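Local coordinates for C24 protein (Bizionia argentinensis JUB59, PDB 6OV6), which is of unknown function but probably forms the receptor-binding tip of a bacteriophage long tail fiber, a trimer that binds manganese, at residues G69-R74 with V100-G105; T80-E85 with H95-V100. All blocks are in the same frame, centred on the assembly; numbering follows the deposited sequence.

Contact 1: G69-R74 with V100-G105; sequences GQTQSR and VTFASG
Phe-102 closes strand 96-102, and the turn that leaves strand 62-70 bends over its ring. The side chain leaves the backbone toward 69-74, with CG anti to the carbonyl carbon (chi1 -68°). Its CB lies under the side chain of Gln-72, touched by CB and by the amide, NE2 of Gln-72 standing 3.7 Å from CB of Phe-102. The Gln-72 chain runs antiparallel to that of Phe-102, its amide 24° from the ring plane. CG and CD2 meet the carbonyl oxygen of Gln-70, CD2 more closely, while CD1 sits between N of Gln-72 and O of Arg-74, the latter near the ring plane. At the far end CE1 meets the backbone of Gln-72, and CZ comes within 3.9 Å of CA of Thr-71. That CA lies over one face, beside N of Gln-72, in a CH-pi contact.

Beside the ring one direct backbone bond joins the segments: N of Ala-103 donates to O of Arg-74 at 3.1 Å. It is fairly straight at hydrogen (160°), but the donor stands above the carbonyl plane. Water finishes the join. OE1 of Gln-72 accepts from two waters, one also bonded to OG of Ser-104, the other donating to O of Ala-103 and taking a weak bond from N of Arg-74. This second water has more acceptors near it than protons, so its bonds need not all be made at once. O of Arg-74 and O of Ala-103, two acceptors, lie 3.0 Å apart without bonding. NE of Arg-74 bonds Ser-108. Strands 62-70 and 74-81, consecutive in the chain, are not sheet neighbours: their connection passes over the end of strand 96-102, which lies between them, and Phe-102 packs under it, edge-to-face with Phe-66 and Trp-111.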
ATOM      1  N   GLY A  69      22.205  39.383 -23.462  1.00 40.19           N
ATOM      2  CA  GLY A  69      22.794  40.545 -22.800  1.00 40.19           C
ATOM      3  C   GLY A  69      22.173  40.677 -21.430  1.00 43.60           C
ATOM      4  O   GLY A  69      21.804  39.658 -20.834  1.00 42.98           O
ATOM      5  N   GLN A  70      22.001  41.921 -20.941  1.00 40.34           N
ATOM      6  CA  GLN A  70      21.373  42.182 -19.641  1.00 40.94           C
ATOM      7  C   GLN A  70      19.911  41.731 -19.665  1.00 43.19           C
ATOM      8  O   GLN A  70      19.136  42.203 -20.495  1.00 40.83           O
ATOM      9  CB  GLN A  70      21.472  43.680 -19.239  1.00 42.29           C
ATOM     10  CG  GLN A  70      22.881  44.149 -18.835  1.00 52.18           C
ATOM     11  CD  GLN A  70      23.448  43.471 -17.601  1.00 54.34           C
ATOM     12  OE1 GLN A  70      22.845  43.464 -16.516  1.00 45.54           O
ATOM     13  NE2 GLN A  70      24.640  42.909 -17.747  1.00 43.66           N
ATOM     14  N   THR A  71      19.556  40.785 -18.783  1.00 40.52           N
ATOM     15  CA  THR A  71      18.195  40.235 -18.681  1.00 39.80           C
ATOM     16  C   THR A  71      17.188  41.336 -18.463  1.00 44.31           C
ATOM     17  O   THR A  71      17.375  42.179 -17.580  1.00 45.57           O
ATOM     18  CB  THR A  71      18.119  39.168 -17.574  1.00 41.51           C
ATOM     19  OG1 THR A  71      19.203  38.266 -17.736  1.00 43.35           O
ATOM     20  CG2 THR A  71      16.792  38.403 -17.559  1.00 40.74           C
ATOM     21  N   GLN A  72      16.139  41.338 -19.300  1.00 39.77           N
ATOM     22  CA  GLN A  72      15.012  42.264 -19.276  1.00 38.96           C
ATOM     23  C   GLN A  72      13.725  41.444 -19.184  1.00 42.04           C
ATOM     24  O   GLN A  72      13.762  40.223 -19.352  1.00 42.64           O
ATOM     25  CB  GLN A  72      14.993  43.153 -20.533  1.00 39.97           C
ATOM     26  CG  GLN A  72      16.028  44.271 -20.551  1.00 48.61           C
ATOM     27  CD  GLN A  72      15.825  45.201 -21.735  1.00 55.37           C
ATOM     28  OE1 GLN A  72      14.720  45.695 -22.009  1.00 46.94           O
ATOM     29  NE2 GLN A  72      16.895  45.469 -22.456  1.00 42.50           N
ATOM     30  N   SER A  73      12.598  42.102 -18.901  1.00 36.91           N
ATOM     31  CA  SER A  73      11.321  41.417 -18.754  1.00 36.08           C
ATOM     32  C   SER A  73      10.657  41.091 -20.084  1.00 36.36           C
ATOM     33  O   SER A  73       9.759  40.254 -20.115  1.00 35.86           O
ATOM     34  CB  SER A  73      10.371  42.202 -17.851  1.00 39.39           C
ATOM     35  OG  SER A  73      10.110  43.501 -18.346  1.00 54.36           O
ATOM     36  N   ARG A  74      11.077  41.767 -21.174  1.00 32.78           N
ATOM     37  CA  ARG A  74      10.485  41.583 -22.503  1.00 31.31           C
ATOM     38  C   ARG A  74      11.489  41.373 -23.614  1.00 32.20           C
ATOM     39  O   ARG A  74      12.628  41.814 -23.527  1.00 30.93           O
ATOM     40  CB  ARG A  74       9.487  42.711 -22.869  1.00 31.41           C
ATOM     41  CG  ARG A  74       8.403  42.932 -21.811  1.00 35.03           C
ATOM     42  CD  ARG A  74       7.371  43.957 -22.201  1.00 38.32           C
ATOM     43  NE  ARG A  74       6.381  43.408 -23.129  1.00 38.96           N
ATOM     44  CZ  ARG A  74       5.313  42.710 -22.757  1.00 46.03           C
ATOM     45  NH1 ARG A  74       5.101  42.438 -21.474  1.00 40.91           N
ATOM     46  NH2 ARG A  74       4.469  42.246 -23.666  1.00 36.49           N
ATOM     47  N   VAL A 100      15.787  37.806 -32.448  1.00 26.68           N
ATOM     48  CA  VAL A 100      15.077  38.167 -31.225  1.00 25.64           C
ATOM     49  C   VAL A 100      16.104  38.650 -30.216  1.00 29.29           C
ATOM     50  O   VAL A 100      17.202  38.095 -30.147  1.00 29.38           O
ATOM     51  CB  VAL A 100      14.232  36.969 -30.714  1.00 27.59           C
ATOM     52  CG1 VAL A 100      13.604  37.230 -29.341  1.00 27.54           C
ATOM     53  CG2 VAL A 100      13.144  36.642 -31.729  1.00 26.54           C
ATOM     54  N   THR A 101      15.739  39.690 -29.445  1.00 27.98           N
ATOM     55  CA  THR A 101      16.564  40.243 -28.372  1.00 27.97           C
ATOM     56  C   THR A 101      15.725  40.857 -27.256  1.00 31.14           C
ATOM     57  O   THR A 101      14.512  41.027 -27.420  1.00 29.91           O
ATOM     58  CB  THR A 101      17.703  41.149 -28.908  1.00 33.88           C
ATOM     59  OG1 THR A 101      18.676  41.279 -27.872  1.00 31.70           O
ATOM     60  CG2 THR A 101      17.228  42.522 -29.347  1.00 30.99           C
ATOM     61  N   PHE A 102      16.369  41.234 -26.134  1.00 28.06           N
ATOM     62  CA  PHE A 102      15.662  41.942 -25.077  1.00 28.95           C
ATOM     63  C   PHE A 102      15.330  43.319 -25.621  1.00 32.27           C
ATOM     64  O   PHE A 102      16.186  43.992 -26.222  1.00 31.37           O
ATOM     65  CB  PHE A 102      16.510  42.053 -23.805  1.00 30.96           C
ATOM     66  CG  PHE A 102      16.733  40.724 -23.124  1.00 31.16           C
ATOM     67  CD1 PHE A 102      15.675  40.039 -22.535  1.00 32.20           C
ATOM     68  CD2 PHE A 102      18.000  40.162 -23.068  1.00 32.50           C
ATOM     69  CE1 PHE A 102      15.883  38.808 -21.895  1.00 32.72           C
ATOM     70  CE2 PHE A 102      18.211  38.947 -22.416  1.00 34.95           C
ATOM     71  CZ  PHE A 102      17.149  38.278 -21.831  1.00 31.69           C
ATOM     72  N   ALA A 103      14.061  43.685 -25.501  1.00 29.52           N
ATOM     73  CA  ALA A 103      13.520  44.931 -26.014  1.00 31.13           C
ATOM     74  C   ALA A 103      12.179  45.216 -25.390  1.00 39.06           C
ATOM     75  O   ALA A 103      11.742  44.464 -24.524  1.00 41.65           O
ATOM     76  CB  ALA A 103      13.432  44.896 -27.544  1.00 31.77           C
ATOM     77  N   SER A 104      11.561  46.336 -25.735  1.00 35.37           N
ATOM     78  CA  SER A 104      10.287  46.709 -25.120  1.00 35.34           C
ATOM     79  C   SER A 104       9.418  47.403 -26.170  1.00 39.57           C
ATOM     80  O   SER A 104       9.831  47.520 -27.327  1.00 37.84           O
ATOM     81  CB  SER A 104      10.542  47.612 -23.910  1.00 38.60           C
ATOM     82  OG  SER A 104      11.549  48.576 -24.196  1.00 39.75           O
ATOM     83  N   GLY A 105       8.220  47.826 -25.769  1.00 37.72           N
ATOM     84  CA  GLY A 105       7.289  48.513 -26.665  1.00 37.87           C
ATOM     85  C   GLY A 105       6.421  47.588 -27.494  1.00 40.41           C
ATOM     86  O   GLY A 105       6.383  46.385 -27.246  1.00 38.34           O
TER
HETATM   87  O   HOH W   1      14.093  47.967 -23.409  1.00 37.73           O
HETATM   88  O   HOH W   2      12.306  44.472 -21.944  1.00 44.35           O

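Contact 2: T80-E85 with H95-V100; sequences TSTSKE and HFERYV
Lys-84 and Glu-97 reach for each other tip to tip across the end of an antiparallel strand pair, while the Thr-80 side chain crosses that of Tyr-99 at about a right angle. The lysine chain is bent at chi2 and chi4, and the bends bring NZ back over its own segment. There it donates to O of Ser-81 at 2.7 Å and weakly to OG1 of Thr-80, besides making a salt bridge to OE2 of Glu-97 at 3.4 Å. CG of Glu-97 sits between the backbone N and the carbonyl carbon (chi1 56°), and the chain then runs extended, which lays OE1 against CG2 of Thr-82, the two side chains crossing obliquely. OG1 of Thr-80 lies in the plane of the Tyr-99 ring, at its edge, 3.0 Å from CE2 of Tyr-99, and hydrogen-bonds OH of the same tyrosine at 3.2 Å. The Phe-96 ring turns an edge instead to the backbone, CD1 facing C of Thr-80.

Along the backbone Thr-80 and Glu-97 form a hydrogen-bonded antiparallel pair, the bond from N of Glu-97 to O of Thr-80 (2.8 Å) running nearly along the C=O axis. Beyond the non-hydrogen-bonded pair Ser-81 and Phe-96, the carbonyl of His-95 is gripped twice by Thr-82: N comes to O of His-95 almost along its axis at 2.8 Å, and OG1 from above the carbonyl plane. An ST turn at Ser-81 starts the loop away. Strand 96-102 lies between 74-81, its partner here, and the parallel strand 62-70, to which Arg-98 reaches in a salt bridge with Glu-62.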
ATOM      1  N   THR A  80      17.162  44.602 -38.287  1.00 30.56           N
ATOM      2  CA  THR A  80      18.250  45.561 -38.357  1.00 31.78           C
ATOM      3  C   THR A  80      19.168  45.281 -39.528  1.00 40.51           C
ATOM      4  O   THR A  80      19.188  44.170 -40.080  1.00 40.66           O
ATOM      5  CB  THR A  80      19.027  45.635 -37.030  1.00 41.34           C
ATOM      6  OG1 THR A  80      19.615  44.362 -36.765  1.00 42.99           O
ATOM      7  CG2 THR A  80      18.155  46.074 -35.860  1.00 41.02           C
ATOM      8  N   SER A  81      19.919  46.308 -39.915  1.00 37.19           N
ATOM      9  CA  SER A  81      20.839  46.248 -41.033  1.00 38.37           C
ATOM     10  C   SER A  81      21.967  45.280 -40.752  1.00 46.80           C
ATOM     11  O   SER A  81      22.480  45.249 -39.627  1.00 46.03           O
ATOM     12  CB  SER A  81      21.387  47.638 -41.346  1.00 40.77           C
ATOM     13  OG  SER A  81      22.351  47.583 -42.383  1.00 49.05           O
ATOM     14  N   THR A  82      22.353  44.494 -41.788  1.00 47.00           N
ATOM     15  CA  THR A  82      23.464  43.532 -41.721  1.00 48.78           C
ATOM     16  C   THR A  82      24.791  44.263 -41.469  1.00 57.82           C
ATOM     17  O   THR A  82      25.709  43.676 -40.890  1.00 58.86           O
ATOM     18  CB  THR A  82      23.489  42.587 -42.938  1.00 53.62           C
ATOM     19  OG1 THR A  82      23.358  43.343 -44.145  1.00 49.52           O
ATOM     20  CG2 THR A  82      22.398  41.519 -42.866  1.00 54.22           C
ATOM     21  N   SER A  83      24.867  45.556 -41.880  1.00 56.63           N
ATOM     22  CA  SER A  83      25.998  46.450 -41.627  1.00 57.86           C
ATOM     23  C   SER A  83      25.779  46.962 -40.189  1.00 63.73           C
ATOM     24  O   SER A  83      24.833  47.724 -39.928  1.00 62.96           O
ATOM     25  CB  SER A  83      26.010  47.601 -42.631  1.00 62.73           C
ATOM     26  OG  SER A  83      27.121  48.461 -42.431  1.00 76.10           O
ATOM     27  N   LYS A  84      26.600  46.460 -39.248  1.00 61.51           N
ATOM     28  CA  LYS A  84      26.481  46.773 -37.818  1.00 61.88           C
ATOM     29  C   LYS A  84      27.210  48.064 -37.367  1.00 67.94           C
ATOM     30  O   LYS A  84      27.344  48.319 -36.165  1.00 67.32           O
ATOM     31  CB  LYS A  84      26.833  45.540 -36.953  1.00 63.59           C
ATOM     32  CG  LYS A  84      25.962  44.294 -37.215  1.00 66.78           C
ATOM     33  CD  LYS A  84      24.536  44.426 -36.654  1.00 73.24           C
ATOM     34  CE  LYS A  84      23.653  43.240 -36.967  1.00 69.31           C
ATOM     35  NZ  LYS A  84      22.295  43.663 -37.408  1.00 53.97           N
ATOM     36  N   GLU A  85      27.636  48.891 -38.349  1.00 66.22           N
ATOM     37  CA  GLU A  85      28.319  50.179 -38.175  1.00 66.75           C
ATOM     38  C   GLU A  85      27.775  51.182 -39.198  1.00 71.03           C
ATOM     39  O   GLU A  85      27.395  50.779 -40.306  1.00 70.80           O
ATOM     40  CB  GLU A  85      29.823  50.008 -38.373  1.00 67.46           C
ATOM     41  N   HIS A  95      20.509  45.873 -46.343  1.00 50.64           N
ATOM     42  CA  HIS A  95      19.969  44.518 -46.238  1.00 49.35           C
ATOM     43  C   HIS A  95      19.711  44.247 -44.760  1.00 44.75           C
ATOM     44  O   HIS A  95      20.545  44.573 -43.918  1.00 42.50           O
ATOM     45  CB  HIS A  95      20.941  43.495 -46.839  1.00 51.80           C
ATOM     46  CG  HIS A  95      21.248  43.770 -48.283  1.00 56.60           C
ATOM     47  ND1 HIS A  95      20.330  43.481 -49.287  1.00 58.90           N
ATOM     48  CD2 HIS A  95      22.347  44.335 -48.842  1.00 59.26           C
ATOM     49  CE1 HIS A  95      20.904  43.860 -50.418  1.00 58.85           C
ATOM     50  NE2 HIS A  95      22.116  44.389 -50.202  1.00 59.30           N
ATOM     51  N   PHE A  96      18.539  43.700 -44.445  1.00 36.53           N
ATOM     52  CA  PHE A  96      18.162  43.458 -43.053  1.00 34.45           C
ATOM     53  C   PHE A  96      18.223  41.996 -42.642  1.00 37.87           C
ATOM     54  O   PHE A  96      18.042  41.102 -43.471  1.00 35.99           O
ATOM     55  CB  PHE A  96      16.751  44.006 -42.785  1.00 35.09           C
ATOM     56  CG  PHE A  96      16.575  45.490 -42.979  1.00 34.55           C
ATOM     57  CD1 PHE A  96      17.046  46.393 -42.030  1.00 36.69           C
ATOM     58  CD2 PHE A  96      15.938  45.989 -44.112  1.00 33.98           C
ATOM     59  CE1 PHE A  96      16.915  47.774 -42.224  1.00 36.30           C
ATOM     60  CE2 PHE A  96      15.775  47.368 -44.290  1.00 36.63           C
ATOM     61  CZ  PHE A  96      16.260  48.251 -43.340  1.00 35.25           C
ATOM     62  N   GLU A  97      18.423  41.773 -41.342  1.00 34.98           N
ATOM     63  CA  GLU A  97      18.415  40.452 -40.700  1.00 33.68           C
ATOM     64  C   GLU A  97      17.405  40.509 -39.554  1.00 34.83           C
ATOM     65  O   GLU A  97      17.215  41.574 -38.955  1.00 34.91           O
ATOM     66  CB  GLU A  97      19.821  40.059 -40.194  1.00 35.56           C
ATOM     67  CG  GLU A  97      20.454  41.065 -39.247  1.00 46.38           C
ATOM     68  CD  GLU A  97      21.855  40.717 -38.791  1.00 77.56           C
ATOM     69  OE1 GLU A  97      22.810  40.930 -39.574  1.00 75.84           O
ATOM     70  OE2 GLU A  97      22.005  40.296 -37.623  1.00 77.61           O
ATOM     71  N   ARG A  98      16.724  39.391 -39.295  1.00 28.32           N
ATOM     72  CA  ARG A  98      15.725  39.287 -38.244  1.00 28.67           C
ATOM     73  C   ARG A  98      16.208  38.365 -37.150  1.00 32.59           C
ATOM     74  O   ARG A  98      16.769  37.317 -37.428  1.00 31.74           O
ATOM     75  CB  ARG A  98      14.367  38.844 -38.818  1.00 28.68           C
ATOM     76  CG  ARG A  98      13.683  39.988 -39.568  1.00 31.62           C
ATOM     77  CD  ARG A  98      12.554  39.547 -40.469  1.00 32.23           C
ATOM     78  NE  ARG A  98      11.378  39.157 -39.692  1.00 35.07           N
ATOM     79  CZ  ARG A  98      10.966  37.905 -39.551  1.00 37.11           C
ATOM     80  NH1 ARG A  98      11.612  36.917 -40.158  1.00 32.57           N
ATOM     81  NH2 ARG A  98       9.890  37.634 -38.830  1.00 30.69           N
ATOM     82  N   TYR A  99      16.030  38.779 -35.907  1.00 28.98           N
ATOM     83  CA  TYR A  99      16.473  38.022 -34.737  1.00 28.80           C
ATOM     84  C   TYR A  99      15.656  38.492 -33.569  1.00 30.22           C
ATOM     85  O   TYR A  99      14.886  39.448 -33.687  1.00 29.64           O
ATOM     86  CB  TYR A  99      18.007  38.234 -34.461  1.00 30.71           C
ATOM     87  CG  TYR A  99      18.389  39.685 -34.250  1.00 32.94           C
ATOM     88  CD1 TYR A  99      18.507  40.217 -32.967  1.00 34.49           C
ATOM     89  CD2 TYR A  99      18.573  40.545 -35.334  1.00 35.19           C
ATOM     90  CE1 TYR A  99      18.810  41.564 -32.768  1.00 36.35           C
ATOM     91  CE2 TYR A  99      18.861  41.898 -35.145  1.00 36.69           C
ATOM     92  CZ  TYR A  99      18.995  42.399 -33.861  1.00 43.29           C
ATOM     93  OH  TYR A  99      19.277  43.728 -33.672  1.00 45.98           O
ATOM     94  N   VAL A 100      15.787  37.806 -32.448  1.00 26.68           N
ATOM     95  CA  VAL A 100      15.077  38.167 -31.225  1.00 25.64           C
ATOM     96  C   VAL A 100      16.104  38.650 -30.216  1.00 29.29           C
ATOM     97  O   VAL A 100      17.202  38.095 -30.147  1.00 29.38           O
ATOM     98  CB  VAL A 100      14.232  36.969 -30.714  1.00 27.59           C
ATOM     99  CG1 VAL A 100      13.604  37.230 -29.341  1.00 27.54           C
ATOM    100  CG2 VAL A 100      13.144  36.642 -31.729  1.00 26.54           C
TER

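How the contacts relate
From the N terminus, the chain runs up strand 62-70 into the 69-74 turn, returns along strand 74-81, leaves the sheet after Ser-81 and re-enters it as strand 96-102. Contact 2 closes the inner loop, joining 80-85 to 95-100 over the shorter separation. Contact 1 closes the outer one when 100-105 meets 69-74, so contact 2 is nested inside it. The two share Val-100, and their centres lie about 17 Å apart toward opposite ends of strand 96-102. Together the contacts tie three strands of one sheet, two of them brought to either side of the third, far from the manganese site.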